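PDB 2FNU: UDP-4-amino-4,6-dideoxy-N-acetyl-beta-L-altrosamine transaminase from Helicobacter pylori, which catalyses the PLP-dependent transfer of an amino group from glutamate to a 4-keto UDP-sugar, the second step of pseudaminic acid biosynthesis for flagellin modification. Local coordinates for residues Y64-F70 against M90-Y96; G132-E138 against S161-N165; S150-S156 against A172-S178; A181-I185 against S281-L285. Numbering follows the deposited sequence.

Interaction 1 (Y64-F70 against M90-Y96)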
# COMPACT_ATOMS: atom_id res chain seq x y z
N TYR B 64 -5.73 2.94 -13.56
CA TYR B 64 -6.54 2.12 -14.45
C TYR B 64 -8.02 2.14 -14.07
O TYR B 64 -8.88 2.07 -14.95
CB TYR B 64 -6.06 0.67 -14.41
CG TYR B 64 -4.68 0.39 -15.01
CD1 TYR B 64 -4.02 -0.79 -14.71
CD2 TYR B 64 -4.05 1.30 -15.89
CE1 TYR B 64 -2.79 -1.11 -15.27
CE2 TYR B 64 -2.81 1.01 -16.45
CZ TYR B 64 -2.18 -0.22 -16.14
OH TYR B 64 -0.96 -0.55 -16.68
N ARG B 65 -8.30 2.23 -12.77
CA ARG B 65 -9.68 2.21 -12.29
C ARG B 65 -10.37 3.54 -12.54
O ARG B 65 -11.61 3.59 -12.65
CB ARG B 65 -9.74 1.89 -10.79
CG ARG B 65 -9.51 0.40 -10.46
CD ARG B 65 -10.73 -0.49 -10.78
NE ARG B 65 -11.92 -0.06 -10.02
CZ ARG B 65 -12.14 -0.37 -8.74
NH1 ARG B 65 -11.30 -1.16 -8.06
NH2 ARG B 65 -13.22 0.11 -8.14
N ASN B 66 -9.59 4.62 -12.63
CA ASN B 66 -10.18 5.96 -12.61
C ASN B 66 -10.09 6.77 -13.90
O ASN B 66 -10.81 7.77 -14.04
CB ASN B 66 -9.62 6.78 -11.43
CG ASN B 66 -10.10 6.25 -10.09
OD1 ASN B 66 -9.38 5.51 -9.40
ND2 ASN B 66 -11.32 6.60 -9.72
N PHE B 67 -9.23 6.36 -14.84
CA PHE B 67 -9.09 7.18 -16.06
C PHE B 67 -10.40 7.23 -16.84
O PHE B 67 -10.65 8.19 -17.57
CB PHE B 67 -7.90 6.70 -16.93
CG PHE B 67 -8.20 5.51 -17.79
CD1 PHE B 67 -8.43 5.67 -19.17
CD2 PHE B 67 -8.21 4.22 -17.25
CE1 PHE B 67 -8.71 4.56 -19.97
CE2 PHE B 67 -8.48 3.11 -18.04
CZ PHE B 67 -8.73 3.29 -19.42
N SER B 68 -11.21 6.20 -16.65
CA SER B 68 -12.52 6.06 -17.26
C SER B 68 -13.38 5.16 -16.41
O SER B 68 -12.85 4.28 -15.71
CB SER B 68 -12.40 5.41 -18.64
OG SER B 68 -13.69 5.33 -19.25
N GLU B 69 -14.70 5.35 -16.45
CA GLU B 69 -15.58 4.30 -15.96
C GLU B 69 -15.40 3.07 -16.84
O GLU B 69 -15.13 3.19 -18.05
CB GLU B 69 -17.04 4.76 -15.95
CG GLU B 69 -17.29 5.91 -14.98
CD GLU B 69 -18.73 5.98 -14.49
OE1 GLU B 69 -19.65 5.54 -15.22
OE2 GLU B 69 -18.94 6.48 -13.36
N PHE B 70 -15.53 1.89 -16.25
CA PHE B 70 -15.40 0.65 -17.01
C PHE B 70 -16.65 0.34 -17.82
O PHE B 70 -17.78 0.47 -17.33
CB PHE B 70 -15.09 -0.53 -16.10
CG PHE B 70 -14.87 -1.80 -16.85
CD1 PHE B 70 -13.64 -2.08 -17.43
CD2 PHE B 70 -15.91 -2.72 -17.01
CE1 PHE B 70 -13.43 -3.24 -18.14
CE2 PHE B 70 -15.70 -3.90 -17.73
CZ PHE B 70 -14.46 -4.16 -18.29
N MET B 90 -2.53 -5.25 -13.05
CA MET B 90 -3.48 -4.21 -12.62
C MET B 90 -4.53 -3.93 -13.68
O MET B 90 -5.62 -3.46 -13.35
CB MET B 90 -2.77 -2.94 -12.16
CG MET B 90 -1.91 -3.13 -10.91
SD MET B 90 -2.88 -3.76 -9.49
CE MET B 90 -2.51 -5.52 -9.58
N LEU B 91 -4.24 -4.28 -14.94
CA LEU B 91 -5.28 -4.27 -15.97
C LEU B 91 -6.35 -5.31 -15.66
O LEU B 91 -7.55 -5.01 -15.69
CB LEU B 91 -4.67 -4.50 -17.37
CG LEU B 91 -3.79 -3.36 -17.90
CD1 LEU B 91 -3.06 -3.76 -19.19
CD2 LEU B 91 -4.58 -2.05 -18.15
N LEU B 92 -5.90 -6.52 -15.37
CA LEU B 92 -6.85 -7.60 -15.03
C LEU B 92 -7.71 -7.20 -13.84
O LEU B 92 -8.92 -7.41 -13.85
CB LEU B 92 -6.12 -8.91 -14.72
CG LEU B 92 -5.36 -9.56 -15.89
CD1 LEU B 92 -4.73 -10.87 -15.44
CD2 LEU B 92 -6.26 -9.79 -17.11
N GLU B 93 -7.08 -6.59 -12.82
CA GLU B 93 -7.83 -6.20 -11.64
C GLU B 93 -8.82 -5.07 -11.90
O GLU B 93 -9.72 -4.83 -11.09
CB GLU B 93 -6.89 -5.83 -10.49
CG GLU B 93 -6.25 -7.04 -9.84
CD GLU B 93 -7.23 -7.73 -8.88
OE1 GLU B 93 -7.92 -8.70 -9.28
OE2 GLU B 93 -7.33 -7.25 -7.72
N SER B 94 -8.63 -4.37 -13.01
CA SER B 94 -9.50 -3.26 -13.37
C SER B 94 -10.53 -3.67 -14.42
O SER B 94 -11.30 -2.84 -14.89
CB SER B 94 -8.66 -2.07 -13.84
OG SER B 94 -7.79 -1.68 -12.78
N GLY B 95 -10.52 -4.95 -14.81
CA GLY B 95 -11.53 -5.49 -15.73
C GLY B 95 -11.07 -5.60 -17.16
O GLY B 95 -11.82 -6.09 -18.02
N TYR B 96 -9.85 -5.14 -17.44
CA TYR B 96 -9.36 -5.07 -18.82
C TYR B 96 -8.62 -6.31 -19.29
O TYR B 96 -7.93 -6.98 -18.51
CB TYR B 96 -8.44 -3.84 -18.98
CG TYR B 96 -9.23 -2.55 -18.87
CD1 TYR B 96 -9.23 -1.81 -17.69
CD2 TYR B 96 -10.02 -2.08 -19.94
CE1 TYR B 96 -9.98 -0.63 -17.57
CE2 TYR B 96 -10.76 -0.90 -19.83
CZ TYR B 96 -10.75 -0.18 -18.66
OH TYR B 96 -11.50 0.97 -18.56
O HOH W 1 -11.48 1.92 -16.01
O HOH W 2 -9.88 -3.59 -8.71
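The Y64 ring lies over L91, whose CD2 stands 3.5 Å from the ring centroid in a CH-pi contact, while at the ring edge Y64 CD1 comes within 3.3 Å of M90 C. Here helix 56-66 packs against helix 86-93 at the latter's C-terminal end, a Schellman motif in which G95 takes a positive phi (100°). A side chain there would jam against the preceding carbonyl and clash with F70, so glycine fits. F67, F70 and Y96 form an aromatic cluster: the edge of F70 meets the face of Y96 (centroids 5.1 Å apart, planes at 72°). No direct hydrogen bond crosses. S94, small enough for the edge of the Y64 ring, turns its OG back to M90 O (2.9 Å), and the Y64 hydroxyl is bonded to T87. R65 forms a salt bridge with E93 of the second subunit, so the contact borders the dimer interface. Water 1 accepts from Y96 OH (2.7 Å) and donates to Y64 O (2.8 Å) and S68 O (2.7 Å).

Interaction 2 (G132-E138 against S161-N165)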
# COMPACT_ATOMS: atom_id res chain seq x y z
N GLY B 132 14.26 2.97 -18.59
CA GLY B 132 14.31 4.43 -18.54
C GLY B 132 14.26 5.10 -19.89
O GLY B 132 14.10 6.32 -19.96
N LYS B 133 14.35 4.34 -20.97
CA LYS B 133 14.35 4.95 -22.30
C LYS B 133 12.92 5.29 -22.71
O LYS B 133 12.05 4.41 -22.78
CB LYS B 133 14.97 4.00 -23.33
CG LYS B 133 15.02 4.62 -24.72
CD LYS B 133 15.61 3.64 -25.73
CE LYS B 133 15.97 4.33 -27.03
NZ LYS B 133 16.67 3.34 -27.93
N SER B 134 12.67 6.57 -23.00
CA SER B 134 11.32 6.97 -23.44
C SER B 134 10.91 6.22 -24.69
O SER B 134 11.71 6.05 -25.62
CB SER B 134 11.27 8.47 -23.72
OG SER B 134 9.98 8.85 -24.20
N VAL B 135 9.64 5.79 -24.71
CA VAL B 135 9.06 5.29 -25.95
C VAL B 135 8.90 6.44 -26.95
O VAL B 135 9.19 7.60 -26.64
CB VAL B 135 7.69 4.65 -25.69
CG1 VAL B 135 7.82 3.56 -24.62
CG2 VAL B 135 6.66 5.72 -25.25
N GLU B 136 8.45 6.10 -28.16
CA GLU B 136 8.24 7.09 -29.20
C GLU B 136 6.94 7.84 -28.95
O GLU B 136 5.87 7.52 -29.50
CB GLU B 136 8.28 6.43 -30.58
CG GLU B 136 9.70 6.12 -31.03
CD GLU B 136 10.53 7.38 -31.14
OE1 GLU B 136 11.59 7.46 -30.49
OE2 GLU B 136 10.09 8.33 -31.83
N VAL B 137 7.04 8.83 -28.07
CA VAL B 137 5.88 9.49 -27.51
C VAL B 137 4.97 10.15 -28.56
O VAL B 137 3.74 10.03 -28.48
CB VAL B 137 6.33 10.50 -26.41
CG1 VAL B 137 5.29 11.59 -26.20
CG2 VAL B 137 6.63 9.75 -25.09
N GLU B 138 5.55 10.86 -29.52
CA GLU B 138 4.71 11.61 -30.47
C GLU B 138 3.86 10.66 -31.30
O GLU B 138 2.66 10.89 -31.50
CB GLU B 138 5.57 12.48 -31.37
CG GLU B 138 4.75 13.49 -32.17
CD GLU B 138 5.61 14.57 -32.81
OE1 GLU B 138 5.20 15.10 -33.86
OE2 GLU B 138 6.69 14.89 -32.26
N SER B 161 14.15 10.78 -17.08
CA SER B 161 14.31 10.54 -18.52
C SER B 161 13.63 11.63 -19.34
O SER B 161 12.68 12.26 -18.86
CB SER B 161 13.73 9.18 -18.91
OG SER B 161 14.41 8.14 -18.22
N GLU B 162 14.13 11.81 -20.57
CA GLU B 162 13.63 12.85 -21.48
C GLU B 162 13.22 12.31 -22.85
O GLU B 162 13.67 11.24 -23.30
CB GLU B 162 14.70 13.93 -21.67
CG GLU B 162 14.98 14.67 -20.37
CD GLU B 162 16.05 15.76 -20.49
OE1 GLU B 162 16.54 16.05 -21.62
OE2 GLU B 162 16.43 16.31 -19.43
N TYR B 163 12.37 13.07 -23.52
CA TYR B 163 12.04 12.84 -24.92
C TYR B 163 12.06 14.23 -25.54
O TYR B 163 11.38 15.14 -25.08
CB TYR B 163 10.65 12.22 -25.01
CG TYR B 163 10.15 12.08 -26.44
CD1 TYR B 163 9.34 13.08 -27.00
CD2 TYR B 163 10.46 10.96 -27.21
CE1 TYR B 163 8.87 12.96 -28.31
CE2 TYR B 163 9.99 10.85 -28.53
CZ TYR B 163 9.19 11.84 -29.05
OH TYR B 163 8.70 11.74 -30.34
N GLN B 164 12.89 14.39 -26.58
CA GLN B 164 13.04 15.69 -27.23
C GLN B 164 13.28 16.80 -26.20
O GLN B 164 12.67 17.87 -26.24
CB GLN B 164 11.88 15.95 -28.19
CG GLN B 164 11.89 14.98 -29.38
CD GLN B 164 10.69 15.13 -30.30
OE1 GLN B 164 9.88 16.06 -30.16
NE2 GLN B 164 10.57 14.21 -31.26
N ASN B 165 14.21 16.54 -25.29
CA ASN B 165 14.64 17.53 -24.28
C ASN B 165 13.57 17.94 -23.28
O ASN B 165 13.69 18.97 -22.62
CB ASN B 165 15.24 18.77 -24.95
CG ASN B 165 16.37 18.41 -25.88
OD1 ASN B 165 16.23 18.49 -27.09
ND2 ASN B 165 17.47 17.93 -25.32
O HOH W 3 14.67 8.72 -22.92
O HOH W 4 7.51 9.63 -31.77
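The approach to the N-terminus of helix 137-146 packs here against the first strand, 162-163, of a small two-stranded antiparallel sheet. The two segments run in similar directions, 27° apart. Y163 is the main contributor: its flat ring slides under the start of the helix, with V137 CB over one face, 3.9 Å from the ring centroid, as a CH-pi contact. E136, at the N-cap position, centres an inverse gamma turn closed by a weak bond from V137 N to V135 O (2.9 Å). This sharp bend swings V137 toward the ring. The small S134 sits beside the ring, its OG donating to V135 O (2.9 Å) and lying 3.5 Å from Y163 CB. At the other end S161 OG donates to G132 O at a short 2.5 Å and accepts from S282 N. G132, at phi 103°, takes a conformation in which a CB would press on the preceding carbonyl, so glycine suits it. Water 3 joins S134 N (2.9 Å) to E162 O (2.7 Å), and water 4 joins E136 OE2 (2.9 Å) to Y163 OH (2.8 Å). The contact has one direct hydrogen bond and two water bridges, so side-chain packing and solvent do much of the joining.

Interaction 3 (S150-S156 against A172-S178). With PMP (4'-deoxy-4'-aminopyridoxal-5'-phosphate), chain E.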
# COMPACT_ATOMS: atom_id res chain seq x y z
N SER B 150 -7.16 6.46 -24.65
CA SER B 150 -6.30 7.11 -23.67
C SER B 150 -4.89 6.55 -23.77
O SER B 150 -4.70 5.33 -23.85
CB SER B 150 -6.82 6.86 -22.26
OG SER B 150 -8.09 7.48 -22.09
N PHE B 151 -3.91 7.46 -23.74
CA PHE B 151 -2.48 7.11 -23.66
C PHE B 151 -2.09 7.10 -22.19
O PHE B 151 -2.12 8.15 -21.54
CB PHE B 151 -1.68 8.13 -24.48
CG PHE B 151 -0.17 8.01 -24.39
CD1 PHE B 151 0.62 9.10 -24.73
CD2 PHE B 151 0.45 6.82 -24.01
CE1 PHE B 151 2.02 9.03 -24.67
CE2 PHE B 151 1.86 6.76 -23.94
CZ PHE B 151 2.63 7.86 -24.27
N LEU B 152 -1.75 5.93 -21.67
CA LEU B 152 -1.29 5.79 -20.28
C LEU B 152 0.16 5.32 -20.31
O LEU B 152 0.53 4.50 -21.14
CB LEU B 152 -2.15 4.79 -19.50
CG LEU B 152 -3.67 4.99 -19.59
CD1 LEU B 152 -4.43 3.86 -18.89
CD2 LEU B 152 -4.04 6.35 -19.01
N SER B 153 0.99 5.87 -19.43
CA SER B 153 2.43 5.57 -19.48
C SER B 153 2.92 4.98 -18.17
O SER B 153 2.86 5.66 -17.14
CB SER B 153 3.21 6.86 -19.77
OG SER B 153 4.62 6.63 -19.89
N ASP B 154 3.38 3.72 -18.20
CA ASP B 154 4.09 3.16 -17.05
C ASP B 154 5.56 3.57 -17.16
O ASP B 154 6.39 2.90 -17.80
CB ASP B 154 3.93 1.63 -16.98
CG ASP B 154 4.61 1.05 -15.75
OD1 ASP B 154 4.42 -0.14 -15.47
OD2 ASP B 154 5.33 1.83 -15.06
N SER B 155 5.85 4.72 -16.56
CA SER B 155 7.18 5.33 -16.57
C SER B 155 7.92 4.96 -15.29
O SER B 155 8.77 5.71 -14.82
CB SER B 155 7.05 6.85 -16.74
OG SER B 155 6.48 7.15 -18.02
N SER B 156 7.64 3.78 -14.74
CA SER B 156 8.20 3.40 -13.45
C SER B 156 9.72 3.48 -13.41
O SER B 156 10.29 3.79 -12.35
CB SER B 156 7.76 1.99 -13.05
OG SER B 156 6.41 1.98 -12.63
N ALA B 172 1.54 11.73 -21.54
CA ALA B 172 0.39 10.84 -21.61
C ALA B 172 -0.76 11.46 -20.81
O ALA B 172 -0.59 12.47 -20.13
CB ALA B 172 0.78 9.50 -21.01
N LEU B 173 -1.95 10.85 -20.89
CA LEU B 173 -3.04 11.28 -20.03
C LEU B 173 -2.57 11.29 -18.58
O LEU B 173 -2.83 12.24 -17.82
CB LEU B 173 -4.25 10.35 -20.19
CG LEU B 173 -5.38 10.63 -19.21
CD1 LEU B 173 -5.91 12.09 -19.36
CD2 LEU B 173 -6.51 9.63 -19.39
N ALA B 174 -1.85 10.24 -18.20
CA ALA B 174 -1.19 10.20 -16.91
C ALA B 174 -0.02 9.24 -17.00
O ALA B 174 -0.03 8.34 -17.85
CB ALA B 174 -2.17 9.75 -15.83
N SER B 175 0.95 9.43 -16.11
CA SER B 175 2.15 8.60 -16.09
C SER B 175 2.44 8.13 -14.66
O SER B 175 2.17 8.86 -13.71
CB SER B 175 3.35 9.39 -16.61
OG SER B 175 3.10 9.87 -17.94
N VAL B 176 2.98 6.93 -14.55
CA VAL B 176 3.29 6.35 -13.24
C VAL B 176 4.80 6.28 -13.06
O VAL B 176 5.51 5.93 -14.00
CB VAL B 176 2.68 4.94 -13.12
CG1 VAL B 176 3.23 4.17 -11.90
CG2 VAL B 176 1.14 5.07 -13.09
N PHE B 177 5.28 6.61 -11.86
CA PHE B 177 6.68 6.39 -11.48
C PHE B 177 6.75 5.48 -10.26
O PHE B 177 5.82 5.45 -9.45
CB PHE B 177 7.35 7.72 -11.14
CG PHE B 177 7.44 8.66 -12.32
CD1 PHE B 177 6.51 9.68 -12.49
CD2 PHE B 177 8.42 8.50 -13.28
CE1 PHE B 177 6.59 10.54 -13.58
CE2 PHE B 177 8.50 9.36 -14.40
CZ PHE B 177 7.59 10.38 -14.55
N SER B 178 7.86 4.76 -10.11
CA SER B 178 8.07 3.96 -8.91
C SER B 178 9.25 4.51 -8.13
O SER B 178 10.25 4.93 -8.71
CB SER B 178 8.39 2.50 -9.29
OG SER B 178 8.72 1.72 -8.14
N1 PMP E . 6.03 -1.23 -13.61
C2 PMP E . 7.34 -1.49 -13.90
C2A PMP E . 7.82 -1.26 -15.31
C3 PMP E . 8.19 -1.95 -12.89
O3 PMP E . 9.51 -2.18 -13.15
C4 PMP E . 7.70 -2.17 -11.58
C4A PMP E . 8.57 -2.75 -10.49
N4A PMP E . 9.55 -3.68 -11.00
C5 PMP E . 6.37 -1.84 -11.30
C6 PMP E . 5.57 -1.31 -12.32
C5A PMP E . 5.78 -2.00 -9.91
O4P PMP E . 6.28 -0.94 -9.12
P PMP E . 6.31 -1.08 -7.51
O1P PMP E . 7.44 -2.02 -7.19
O2P PMP E . 6.62 0.30 -7.01
O3P PMP E . 4.96 -1.56 -7.03
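S156, V176 and L173 lose the most surface where these two segments run side by side. L173 occupies the start of the contact: its N donates to F151 O (2.8 Å), and its CD2 rests 4.1 Å from L152 CD2 and 3.8 Å from S150 OG. A172 is small enough for its CB to sit over the F151 ring, 3.7 Å from the centroid. V176, a beta-branched residue suited to an extended backbone, donates from N to S153 O (2.9 Å), and its O accepts a weak bond from S155 N (2.9 Å). Together with S153 N to A174 O (3.1 Å), these bonds make strands 150-154 and 174-178 parallel neighbours, 9° apart, in the seven-stranded mixed sheet of the PLP-dependent aminotransferase fold. Strand 122-128 flanks one and strand 191-195 the other. S153 and S175 share one face of the sheet, D154 and V176 the opposite one. Past the strand end, S156 N donates to D154 OD2 (3.0 Å), an Asx turn, and S156 OG adds a second bond to that OD2 (2.7 Å). These bonds, with one from T87 to D154 OD1, hold the carboxylate, consistent with its OD1 lying 2.7 Å from PMP N1, the ring nitrogen that an aspartate faces in aminotransferases of this fold. S156 O accepts a weak bond from S178 N (3.4 Å), and S178 OG donates to PMP O2P, a phosphate oxygen (2.8 Å).

Interaction 4 (A181-I185 against S281-L285). With UD1 (uridine-diphosphate-N-acetylglucosamine), chain F; PMP (4'-deoxy-4'-aminopyridoxal-5'-phosphate), chain E.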
# COMPACT_ATOMS: atom_id res chain seq x y z
N ALA B 181 12.90 0.64 -3.66
CA ALA B 181 14.30 0.67 -3.21
C ALA B 181 15.35 0.78 -4.32
O ALA B 181 16.36 1.45 -4.16
CB ALA B 181 14.58 -0.57 -2.38
N ILE B 182 15.12 0.10 -5.44
CA ILE B 182 16.17 0.01 -6.47
C ILE B 182 15.95 0.97 -7.63
O ILE B 182 16.69 0.92 -8.63
CB ILE B 182 16.37 -1.43 -6.98
CG1 ILE B 182 15.12 -1.91 -7.72
CG2 ILE B 182 16.75 -2.33 -5.79
CD1 ILE B 182 15.25 -3.31 -8.37
N LYS B 183 14.95 1.85 -7.50
CA LYS B 183 14.59 2.74 -8.60
C LYS B 183 15.41 4.04 -8.64
O LYS B 183 16.24 4.27 -7.74
CB LYS B 183 13.09 3.03 -8.56
CG LYS B 183 12.22 1.81 -8.93
CD LYS B 183 12.28 1.48 -10.41
CE LYS B 183 11.27 0.38 -10.75
NZ LYS B 183 11.83 -0.62 -11.68
N PRO B 184 15.25 4.84 -9.70
CA PRO B 184 16.10 6.04 -9.82
C PRO B 184 16.20 6.91 -8.57
O PRO B 184 17.29 7.42 -8.26
CB PRO B 184 15.47 6.78 -11.01
CG PRO B 184 15.04 5.62 -11.91
CD PRO B 184 14.42 4.65 -10.91
N ILE B 185 15.09 7.11 -7.88
CA ILE B 185 15.13 7.61 -6.49
C ILE B 185 14.22 6.69 -5.70
O ILE B 185 13.38 6.00 -6.29
CB ILE B 185 14.66 9.08 -6.31
CG1 ILE B 185 13.18 9.23 -6.69
CG2 ILE B 185 15.60 10.05 -7.05
CD1 ILE B 185 12.57 10.60 -6.27
N SER B 281 18.49 9.50 -20.42
CA SER B 281 17.73 8.43 -19.76
C SER B 281 18.07 8.38 -18.29
O SER B 281 19.19 8.73 -17.88
CB SER B 281 18.08 7.06 -20.38
OG SER B 281 17.61 5.97 -19.57
N SER B 282 17.10 7.91 -17.49
CA SER B 282 17.33 7.71 -16.06
C SER B 282 18.44 6.67 -15.83
O SER B 282 19.04 6.62 -14.76
CB SER B 282 16.04 7.21 -15.43
OG SER B 282 15.75 5.90 -15.92
N ASN B 283 18.67 5.80 -16.81
CA ASN B 283 19.63 4.70 -16.67
C ASN B 283 19.27 3.79 -15.50
O ASN B 283 20.14 3.35 -14.76
CB ASN B 283 21.07 5.22 -16.48
CG ASN B 283 21.59 5.95 -17.70
OD1 ASN B 283 22.04 7.11 -17.62
ND2 ASN B 283 21.53 5.29 -18.84
N HIS B 284 17.98 3.51 -15.34
CA HIS B 284 17.58 2.56 -14.30
C HIS B 284 18.27 1.21 -14.49
O HIS B 284 18.73 0.60 -13.49
CB HIS B 284 16.06 2.40 -14.22
CG HIS B 284 15.64 1.30 -13.31
ND1 HIS B 284 16.10 1.21 -12.01
CD2 HIS B 284 14.85 0.22 -13.51
CE1 HIS B 284 15.60 0.12 -11.45
NE2 HIS B 284 14.85 -0.50 -12.34
N LEU B 285 18.29 0.74 -15.74
CA LEU B 285 18.99 -0.51 -16.09
C LEU B 285 20.10 -0.23 -17.08
O LEU B 285 20.05 0.77 -17.82
CB LEU B 285 18.05 -1.53 -16.74
CG LEU B 285 16.77 -1.92 -16.00
CD1 LEU B 285 15.86 -2.85 -16.85
CD2 LEU B 285 17.09 -2.59 -14.68
C1' UD1 F . 10.73 -6.60 -9.48
C2' UD1 F . 11.21 -6.15 -10.88
C3' UD1 F . 11.61 -4.68 -10.91
C4' UD1 F . 10.55 -3.80 -10.23
C5' UD1 F . 10.08 -4.32 -8.86
C6' UD1 F . 11.08 -4.01 -7.74
C7' UD1 F . 12.16 -8.06 -12.11
C8' UD1 F . 13.35 -8.94 -12.34
N2' UD1 F . 12.31 -7.00 -11.31
O1' UD1 F . 11.84 -6.73 -8.60
O3' UD1 F . 11.78 -4.24 -12.27
O5' UD1 F . 9.75 -5.72 -8.90
O7' UD1 F . 11.10 -8.32 -12.64
N1 UD1 F . 17.61 -4.83 -3.56
C2 UD1 F . 18.29 -3.93 -2.71
N3 UD1 F . 17.62 -3.27 -1.75
C4 UD1 F . 16.31 -3.46 -1.56
C5 UD1 F . 15.58 -4.34 -2.35
C6 UD1 F . 16.23 -5.04 -3.36
O2 UD1 F . 19.52 -3.74 -2.87
O4 UD1 F . 15.73 -2.83 -0.65
C1B UD1 F . 18.38 -5.55 -4.59
C2B UD1 F . 18.92 -6.82 -3.97
O2' UD1 F . 20.27 -7.02 -4.40
C3B UD1 F . 18.03 -7.92 -4.50
C4B UD1 F . 17.61 -7.37 -5.85
O4B UD1 F . 17.55 -5.95 -5.70
O3B UD1 F . 18.69 -9.18 -4.64
C5B UD1 F . 16.24 -7.90 -6.23
O5B UD1 F . 15.90 -7.36 -7.50
PA UD1 F . 14.75 -8.07 -8.37
O1A UD1 F . 14.45 -7.19 -9.57
O2A UD1 F . 15.15 -9.52 -8.58
O3A UD1 F . 13.56 -7.97 -7.27
PB UD1 F . 11.99 -8.02 -7.62
O1B UD1 F . 11.68 -9.28 -8.42
O2B UD1 F . 11.23 -7.71 -6.34
N1 PMP E . 6.03 -1.23 -13.61
C2 PMP E . 7.34 -1.49 -13.90
C2A PMP E . 7.82 -1.26 -15.31
C3 PMP E . 8.19 -1.95 -12.89
O3 PMP E . 9.51 -2.18 -13.15
C4 PMP E . 7.70 -2.17 -11.58
C4A PMP E . 8.57 -2.75 -10.49
N4A PMP E . 9.55 -3.68 -11.00
C5 PMP E . 6.37 -1.84 -11.30
C6 PMP E . 5.57 -1.31 -12.32
C5A PMP E . 5.78 -2.00 -9.91
O4P PMP E . 6.28 -0.94 -9.12
P PMP E . 6.31 -1.08 -7.51
O1P PMP E . 7.44 -2.02 -7.19
O2P PMP E . 6.62 0.30 -7.01
O3P PMP E . 4.96 -1.56 -7.03
O HOH W 5 17.73 3.08 -10.55
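A181 begins the segment at the nucleotide, its CB 3.1 Å from UD1 O4; the lack of a longer side chain suits this tight spot, which T29 of the second subunit also lines. I182 follows, offering CG2 to the uracil (3.5 Å from UD1 N1) and its carbonyl to the other segment: I182 O lies 3.1 Å from H284 CE1, near the imidazole plane. Water 5 bridges the same pair, donating to I182 O (3.1 Å) and lying 2.9 Å from H284 ND1. K183 is the lysine that carries the cofactor in the resting enzyme. Here it is detached, PMP N4A being joined instead to UD1 C4' (1.3 Å) in the cofactor-product adduct. K183 NZ donates to PMP O3 (3.2 Å) and stands 3.1 Å from H284 NE2, while the aliphatic part crosses the imidazole, with K183 CD 3.9 Å from the ring centroid in a CH-pi contact. The flat, polar histidine can thus meet both the methylenes and the amine. The rigid ring of P184 then packs its CD against H284 ND1 (4.0 Å) and its CG against S282 CB (4.0 Å). S282 OG is bonded to H157 O, and the H157 and H284 rings meet edge to face. I185 packs on helices 233-244 and 246-264. The contact thus joins the loop between strands 174-178 and 191-195 to the loop preceding strand 286-290, beside these two helices.

Overall arrangement
Interactions 3 and 4 are buried near the centre of the chain; interaction 3 is a backbone ladder within the main sheet. Interaction 1 touches interaction 3, F67 meeting S150 and L173, and reaches the surface and the second subunit; aromatic rings and water replace strand bonding there. Interaction 2 is also partly buried and alternates with interaction 3 along the chain, since helix 137-146 leads into strand 150-154, which is followed by strand 162-163. Interaction 4, without regular structure, depends on side chains and a water. It meets interaction 2 through S161 and S282, and interaction 3 where K183 approaches S156 and S178. Interactions 3 and 4 both touch PMP.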